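Local coordinates for Mgp-operon protein 3 (Mycoplasma pneumoniae, PDB 6RJ1) that probably helps the mycoplasma adhere to its host cells as a membrane-attached extracellular partner of adhesin P1, and may bind host sugars, at residues V115-A120 / V127-I132; K524-K529 / K649-I654; G794-Y799 / D817-L822. All coordinates share one frame; numbering follows the deposited sequence.

Contact 1: residues V115-A120 / V127-I132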
# COMPACT_ATOMS: atom_id res chain seq x y z
N VAL A 115 -4.44 0.49 21.82
CA VAL A 115 -4.41 -0.96 21.74
C VAL A 115 -4.98 -1.35 23.10
O VAL A 115 -4.43 -0.92 24.13
CB VAL A 115 -3.01 -1.56 21.47
CG1 VAL A 115 -2.98 -3.05 21.78
CG2 VAL A 115 -2.57 -1.30 20.04
N LEU A 116 -6.11 -2.07 23.11
CA LEU A 116 -6.78 -2.47 24.35
C LEU A 116 -6.53 -3.94 24.63
O LEU A 116 -6.62 -4.76 23.72
CB LEU A 116 -8.29 -2.20 24.28
CG LEU A 116 -8.75 -0.91 23.62
CD1 LEU A 116 -10.22 -0.93 23.40
CD2 LEU A 116 -8.38 0.30 24.44
N ILE A 117 -6.23 -4.26 25.89
CA ILE A 117 -5.97 -5.62 26.35
C ILE A 117 -7.11 -6.04 27.29
O ILE A 117 -7.45 -5.31 28.23
CB ILE A 117 -4.58 -5.75 27.03
CG1 ILE A 117 -3.43 -5.14 26.17
CG2 ILE A 117 -4.26 -7.19 27.45
CD1 ILE A 117 -3.16 -5.75 24.74
N PHE A 118 -7.69 -7.21 27.01
CA PHE A 118 -8.78 -7.79 27.78
C PHE A 118 -8.38 -9.18 28.26
O PHE A 118 -7.66 -9.89 27.56
CB PHE A 118 -10.05 -7.89 26.93
CG PHE A 118 -10.68 -6.57 26.56
CD1 PHE A 118 -10.29 -5.89 25.40
CD2 PHE A 118 -11.69 -6.01 27.35
CE1 PHE A 118 -10.89 -4.68 25.06
CE2 PHE A 118 -12.28 -4.80 27.00
CZ PHE A 118 -11.88 -4.14 25.85
N LYS A 119 -8.85 -9.55 29.45
CA LYS A 119 -8.61 -10.87 30.03
C LYS A 119 -9.92 -11.63 30.06
O LYS A 119 -10.97 -11.02 30.27
CB LYS A 119 -7.97 -10.79 31.43
CG LYS A 119 -8.82 -10.23 32.58
CD LYS A 119 -8.14 -10.48 33.92
CE LYS A 119 -8.71 -9.63 35.03
NZ LYS A 119 -8.30 -8.19 34.92
N ALA A 120 -9.87 -12.95 29.84
CA ALA A 120 -11.07 -13.77 29.85
C ALA A 120 -11.67 -13.85 31.25
O ALA A 120 -10.94 -13.80 32.24
CB ALA A 120 -10.77 -15.16 29.33
N VAL A 127 -12.94 -8.96 30.66
CA VAL A 127 -12.64 -7.90 31.63
C VAL A 127 -11.53 -7.04 31.04
O VAL A 127 -10.58 -7.60 30.48
CB VAL A 127 -12.27 -8.52 33.01
CG1 VAL A 127 -11.68 -7.49 33.97
CG2 VAL A 127 -13.47 -9.19 33.65
N PHE A 128 -11.65 -5.71 31.13
CA PHE A 128 -10.64 -4.78 30.62
C PHE A 128 -9.40 -4.80 31.52
O PHE A 128 -9.53 -4.65 32.73
CB PHE A 128 -11.22 -3.35 30.45
CG PHE A 128 -10.22 -2.28 30.07
CD1 PHE A 128 -9.73 -2.19 28.77
CD2 PHE A 128 -9.76 -1.37 31.01
CE1 PHE A 128 -8.80 -1.21 28.42
CE2 PHE A 128 -8.83 -0.38 30.66
CZ PHE A 128 -8.36 -0.31 29.37
N GLU A 129 -8.22 -5.03 30.93
CA GLU A 129 -6.96 -5.06 31.68
C GLU A 129 -6.28 -3.70 31.61
O GLU A 129 -6.14 -3.04 32.63
CB GLU A 129 -6.01 -6.15 31.16
CG GLU A 129 -6.36 -7.55 31.61
CD GLU A 129 -5.18 -8.35 32.13
OE1 GLU A 129 -4.19 -8.54 31.37
OE2 GLU A 129 -5.25 -8.79 33.30
N ARG A 130 -5.84 -3.30 30.40
CA ARG A 130 -5.12 -2.05 30.18
C ARG A 130 -5.18 -1.55 28.73
O ARG A 130 -5.60 -2.30 27.84
CB ARG A 130 -3.64 -2.18 30.64
CG ARG A 130 -2.85 -3.32 29.98
CD ARG A 130 -1.43 -3.42 30.51
NE ARG A 130 -0.67 -2.19 30.25
CZ ARG A 130 -0.04 -1.48 31.17
NH1 ARG A 130 0.61 -0.37 30.85
NH2 ARG A 130 -0.04 -1.88 32.44
N LYS A 131 -4.77 -0.29 28.52
CA LYS A 131 -4.69 0.35 27.20
C LYS A 131 -3.30 0.94 26.96
O LYS A 131 -2.70 1.49 27.88
CB LYS A 131 -5.82 1.38 26.97
CG LYS A 131 -5.90 2.56 27.94
CD LYS A 131 -7.02 3.52 27.55
CE LYS A 131 -6.91 4.88 28.21
NZ LYS A 131 -7.49 4.89 29.58
N ILE A 132 -2.77 0.75 25.75
CA ILE A 132 -1.46 1.25 25.34
C ILE A 132 -1.67 2.32 24.27
O ILE A 132 -2.24 2.04 23.21
CB ILE A 132 -0.50 0.10 24.86
CG1 ILE A 132 -0.36 -1.02 25.92
CG2 ILE A 132 0.88 0.64 24.45
CD1 ILE A 132 -1.01 -2.30 25.55

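Contact 2: residues K524-K529 / K649-I654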
# COMPACT_ATOMS: atom_id res chain seq x y z
N LYS A 524 17.60 23.34 1.16
CA LYS A 524 16.34 23.17 0.44
C LYS A 524 16.30 21.88 -0.43
O LYS A 524 15.21 21.50 -0.88
CB LYS A 524 15.98 24.42 -0.36
CG LYS A 524 15.17 25.39 0.46
CD LYS A 524 14.12 26.11 -0.39
CE LYS A 524 12.90 26.53 0.41
NZ LYS A 524 12.19 25.40 1.08
N ASN A 525 17.45 21.19 -0.58
CA ASN A 525 17.56 19.89 -1.24
C ASN A 525 17.31 18.89 -0.11
O ASN A 525 18.21 18.20 0.37
CB ASN A 525 18.95 19.72 -1.88
CG ASN A 525 19.12 18.43 -2.66
OD1 ASN A 525 18.34 18.10 -3.54
ND2 ASN A 525 20.17 17.69 -2.35
N SER A 526 16.05 18.88 0.34
CA SER A 526 15.53 18.14 1.49
C SER A 526 15.06 16.71 1.23
O SER A 526 14.70 16.04 2.20
CB SER A 526 14.41 18.95 2.14
OG SER A 526 13.47 19.41 1.17
N ASN A 527 15.09 16.20 -0.03
CA ASN A 527 14.67 14.83 -0.38
C ASN A 527 15.30 13.74 0.51
O ASN A 527 16.43 13.93 0.99
CB ASN A 527 14.95 14.52 -1.84
CG ASN A 527 16.43 14.41 -2.17
OD1 ASN A 527 17.09 13.41 -1.88
ND2 ASN A 527 16.97 15.43 -2.80
N LEU A 528 14.61 12.59 0.67
CA LEU A 528 15.04 11.46 1.49
C LEU A 528 16.44 10.91 1.19
O LEU A 528 17.14 10.54 2.13
CB LEU A 528 14.02 10.32 1.42
CG LEU A 528 12.67 10.58 2.08
CD1 LEU A 528 11.57 9.95 1.29
CD2 LEU A 528 12.64 10.12 3.51
N LYS A 529 16.85 10.84 -0.10
CA LYS A 529 18.18 10.31 -0.46
C LYS A 529 19.31 11.17 0.11
O LYS A 529 20.27 10.63 0.69
CB LYS A 529 18.34 10.11 -1.97
CG LYS A 529 19.42 9.09 -2.30
CD LYS A 529 19.89 9.18 -3.73
CE LYS A 529 20.94 8.15 -3.99
NZ LYS A 529 21.45 8.23 -5.38
N LYS A 649 17.80 21.92 -5.62
CA LYS A 649 16.88 21.85 -4.49
C LYS A 649 15.76 20.86 -4.80
O LYS A 649 14.72 21.25 -5.33
CB LYS A 649 16.28 23.23 -4.17
CG LYS A 649 17.30 24.32 -3.90
CD LYS A 649 16.68 25.71 -3.96
CE LYS A 649 17.63 26.73 -4.53
NZ LYS A 649 18.83 26.94 -3.67
N ILE A 650 16.00 19.57 -4.53
CA ILE A 650 15.03 18.50 -4.77
C ILE A 650 14.45 18.02 -3.43
O ILE A 650 15.19 17.58 -2.56
CB ILE A 650 15.63 17.34 -5.64
CG1 ILE A 650 16.18 17.81 -7.03
CG2 ILE A 650 14.65 16.18 -5.81
CD1 ILE A 650 15.47 18.89 -7.90
N ALA A 651 13.12 18.13 -3.28
CA ALA A 651 12.39 17.71 -2.08
C ALA A 651 11.70 16.38 -2.33
O ALA A 651 11.77 15.88 -3.45
CB ALA A 651 11.38 18.77 -1.70
N SER A 652 11.06 15.79 -1.31
CA SER A 652 10.38 14.49 -1.43
C SER A 652 8.88 14.60 -1.65
O SER A 652 8.22 15.49 -1.11
CB SER A 652 10.66 13.60 -0.22
OG SER A 652 11.93 12.97 -0.31
N LEU A 653 8.35 13.65 -2.43
CA LEU A 653 6.94 13.57 -2.77
C LEU A 653 6.46 12.11 -2.67
O LEU A 653 7.09 11.22 -3.25
CB LEU A 653 6.78 14.14 -4.20
CG LEU A 653 5.41 14.05 -4.89
CD1 LEU A 653 5.19 15.27 -5.75
CD2 LEU A 653 5.31 12.80 -5.75
N ILE A 654 5.33 11.87 -1.98
CA ILE A 654 4.72 10.55 -1.82
C ILE A 654 3.38 10.47 -2.57
O ILE A 654 2.50 11.31 -2.38
CB ILE A 654 4.61 10.10 -0.33
CG1 ILE A 654 6.02 10.02 0.35
CG2 ILE A 654 3.84 8.77 -0.19
CD1 ILE A 654 6.02 10.05 1.85
O HOH W 1 11.20 16.92 1.22

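Contact 3: residues G794-Y799 / D817-L822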
# COMPACT_ATOMS: atom_id res chain seq x y z
N GLY A 794 12.51 -35.13 10.73
CA GLY A 794 13.50 -34.13 11.13
C GLY A 794 13.33 -32.74 10.55
O GLY A 794 14.26 -31.94 10.63
N HIS A 795 12.14 -32.45 9.98
CA HIS A 795 11.84 -31.14 9.39
C HIS A 795 10.61 -30.53 10.05
O HIS A 795 9.64 -31.24 10.34
CB HIS A 795 11.65 -31.25 7.87
CG HIS A 795 12.92 -31.53 7.13
ND1 HIS A 795 13.36 -32.83 6.91
CD2 HIS A 795 13.80 -30.67 6.57
CE1 HIS A 795 14.49 -32.72 6.23
NE2 HIS A 795 14.80 -31.44 6.00
N LYS A 796 10.65 -29.21 10.29
CA LYS A 796 9.57 -28.44 10.90
C LYS A 796 8.35 -28.34 9.96
O LYS A 796 8.55 -28.34 8.74
CB LYS A 796 10.06 -27.02 11.26
CG LYS A 796 11.12 -26.94 12.36
CD LYS A 796 10.54 -26.94 13.79
CE LYS A 796 10.04 -25.62 14.39
NZ LYS A 796 11.02 -24.52 14.27
N PRO A 797 7.09 -28.22 10.48
CA PRO A 797 5.93 -28.09 9.56
C PRO A 797 5.94 -26.78 8.77
O PRO A 797 6.19 -25.72 9.35
CB PRO A 797 4.72 -28.17 10.50
CG PRO A 797 5.24 -27.77 11.83
CD PRO A 797 6.67 -28.21 11.89
N ASN A 798 5.67 -26.87 7.46
CA ASN A 798 5.65 -25.74 6.53
C ASN A 798 4.56 -24.72 6.83
O ASN A 798 3.50 -25.06 7.37
CB ASN A 798 5.49 -26.21 5.07
CG ASN A 798 6.55 -27.15 4.53
OD1 ASN A 798 7.73 -27.09 4.88
ND2 ASN A 798 6.12 -28.03 3.64
N TYR A 799 4.81 -23.47 6.45
CA TYR A 799 3.86 -22.38 6.61
C TYR A 799 3.98 -21.37 5.49
O TYR A 799 5.08 -21.12 4.97
CB TYR A 799 3.92 -21.73 8.01
CG TYR A 799 5.26 -21.13 8.38
CD1 TYR A 799 5.55 -19.80 8.10
CD2 TYR A 799 6.20 -21.88 9.08
CE1 TYR A 799 6.77 -19.23 8.47
CE2 TYR A 799 7.43 -21.33 9.45
CZ TYR A 799 7.70 -20.00 9.14
OH TYR A 799 8.91 -19.46 9.51
N ASP A 817 12.52 -24.52 8.90
CA ASP A 817 13.70 -24.97 9.64
C ASP A 817 14.61 -23.80 10.05
O ASP A 817 15.41 -23.95 10.97
CB ASP A 817 14.50 -26.02 8.85
CG ASP A 817 13.69 -27.17 8.29
OD1 ASP A 817 12.82 -27.71 9.03
OD2 ASP A 817 13.92 -27.55 7.12
N THR A 818 14.51 -22.64 9.34
CA THR A 818 15.33 -21.45 9.59
C THR A 818 14.50 -20.19 9.88
O THR A 818 15.06 -19.19 10.33
CB THR A 818 16.28 -21.18 8.41
OG1 THR A 818 15.53 -20.87 7.23
CG2 THR A 818 17.26 -22.33 8.15
N ASP A 819 13.17 -20.23 9.59
CA ASP A 819 12.21 -19.12 9.76
C ASP A 819 12.64 -17.91 8.93
O ASP A 819 12.68 -16.77 9.40
CB ASP A 819 11.93 -18.80 11.24
CG ASP A 819 11.36 -19.97 12.02
OD1 ASP A 819 10.30 -20.49 11.61
OD2 ASP A 819 11.96 -20.36 13.04
N LYS A 820 12.99 -18.20 7.67
CA LYS A 820 13.44 -17.27 6.64
C LYS A 820 12.61 -17.49 5.36
O LYS A 820 11.82 -18.44 5.31
CB LYS A 820 14.94 -17.49 6.35
CG LYS A 820 15.86 -17.04 7.47
CD LYS A 820 17.30 -17.48 7.21
CE LYS A 820 18.26 -16.96 8.25
NZ LYS A 820 18.69 -15.56 7.95
N LEU A 821 12.78 -16.63 4.35
CA LEU A 821 12.10 -16.74 3.05
C LEU A 821 12.58 -18.00 2.31
O LEU A 821 13.77 -18.31 2.38
CB LEU A 821 12.43 -15.49 2.22
CG LEU A 821 11.39 -14.36 2.12
CD1 LEU A 821 10.85 -13.95 3.47
CD2 LEU A 821 12.00 -13.16 1.50
N LEU A 822 11.67 -18.73 1.64
CA LEU A 822 12.02 -19.95 0.91
C LEU A 822 12.87 -19.64 -0.33
O LEU A 822 12.43 -18.93 -1.24
CB LEU A 822 10.76 -20.77 0.55
CG LEU A 822 10.98 -22.22 0.13
CD1 LEU A 822 11.40 -23.10 1.30
CD2 LEU A 822 9.73 -22.79 -0.52

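Contact 1: residues V115-A120 / V127-I132
A beta hairpin with a classic bulge pairs Val115-Ala120 with Val127-Ile132, and the edge of the Phe128 ring meets the face of Phe118 on one side of it. The ring planes stand at 70° with centroids 5.7 Å apart; Phe128 CD1 sits over one face of Phe118, offset toward its rim. Phe128 CB touches Phe118 CE2 as well. On the same face, Leu116 CD2 packs 3.8 Å from Lys131 CB, and here Leu116 also packs on Val30 and Phe118 on Ala33 of helix 30-33.

The antiparallel ladder is regular at its ends: Val115 and Ile132 exchange two backbone bonds, as do Lys119 and Val127. Between them, Ile117 N donates to Arg130 O, while Ile117 O takes Glu129 N at 2.8 Å and Arg130 N only weakly at 3.4 Å. Glu129 and Arg130 thus face one residue, and the register slips by one. This hairpin, strands 114-121 and 125-135, lies within a mixed sheet, with strand 52-59 bonded to its first strand.

On the opposite face, Ile117 CG1 meets Ile132 CD1 at 3.8 Å. Further along, Lys119 and Glu129 cross at about a right angle, Lys119 CB lying 3.6 Å from Glu129 CG. Their charged ends form a salt bridge, Lys119 NZ to Glu129 OE2 at 3.5 Å, while the lysine chain runs side by side with Val127 and NZ also touches Val127 CG1.

Contact 2: residues K524-K529 / K649-I654
Ile650 O is gripped by two donors of one residue, Asn527 N at 2.9 Å and Asn527 ND2 at 2.8 Å, where the irregular loop after helix 503-511 lies against the start of strand 650-654. Both segments belong to the MgpC adhesin family region, of the beta-propeller clan, and the strand pairs with 549-563 and 165-167 in a mixed sheet. The backbone N-H comes in the carbonyl plane on a lone pair; the amide nitrogen sits above that plane, 42° out of it, although the oxygen lies close to the plane of the amide itself. With CG between its backbone N and carbonyl carbon (chi1 69°), the Asn527 side chain stays beside its own N, and N and ND2 converge on one oxygen.

The N-H of Ile650 is bound as well: it donates to Asn525 OD1 at 2.9 Å, in the carbonyl plane and on a lone pair. Between them the two asparagines bind both the N-H and the C=O of Ile650. Ser652 OG accepts from Leu528 N at 2.9 Å and touches Leu528 CD1 at 3.4 Å. Ser526 OG touches Ala651 CB at 3.6 Å, and the aliphatic parts of Lys524 and Lys649 meet.

Asn525 is the centre of an inverse gamma turn, closed by a weak bond from Ser526 N to Lys524 O. In the second shell, Asn525 ND2 and Asn527 ND2 each donate to Phe515 O, Ser526 OG bonds Asp163 of helix 157-163, and Lys649 NZ forms a salt bridge with Asp522. A water accepts from Ser652 N at 2.8 Å and gives a weak bond to Ser526 OG.

Contact 3: residues G794-Y799 / D817-L822
Two aspartates, Asp817 and Asp819, reach from a turn to meet the loop of Gly794-Tyr799, each accepting one hydrogen bond from it. Lys796 N donates to Asp817 OD1 at 2.9 Å, a fairly straight bond with an N-H...O angle of 163°, meeting the oxygen nearly along its C-O axis. The other oxygen, Asp817 OD2, lies in the plane of the His795 ring at its edge; its neighbour there is a ring carbon, CD2, at 3.2 Å, while the nearer ring nitrogen, NE2, is 4.1 Å from OD2. Ring and carboxylate are turned 51° apart. The imidazole ND1 has a weak bond to Arg793 O, and Asn798 ND2 donates to Phe900 O.

The second bond runs from Tyr799 OH to Asp819 OD1, 2.7 Å long, with the phenol donating to the anti lone pair. Ring and carboxylate are nearly coplanar, at 28°, while the side chains as a whole cross at about a right angle. Lys796 NZ lies 4.4 Å from Asp819 OD2, beyond a salt bridge, so at most a longer-range attraction is likely between them.

Asn815 shapes the turn: its OD1 receives weak bonds from Asp817 N and Thr818 N, and Asp819 and Lys820 both face it in a G1 beta bulge. The turn joins strand 808-815 to the short strand 820-821 beside it, while Tyr799 opens strand 799-805 and packs on Val786 of strand 779-786 and Ile698 of strand 693-699.

How the contacts relate
The three contacts are spread over the chain without touching, their nearest atoms about 23 Å apart in each pairing, and they share no strand. Contact 2 is the buried one, contact 1 is partly buried and contact 3 lies at the surface. Their chemistry follows. Contact 1, within a single hairpin, relies on a backbone ladder with apolar and aromatic packing and one salt bridge at its exposed end. In contact 2, residues far apart in sequence are joined as side-chain amides and a hydroxyl bind backbone polar groups. Contact 3 rests on two carboxylates. Strand 693-699 connects the surroundings of contacts 2 and 3: it belongs to the sheet of contact 2, and its Ile698 touches Tyr799 of contact 3.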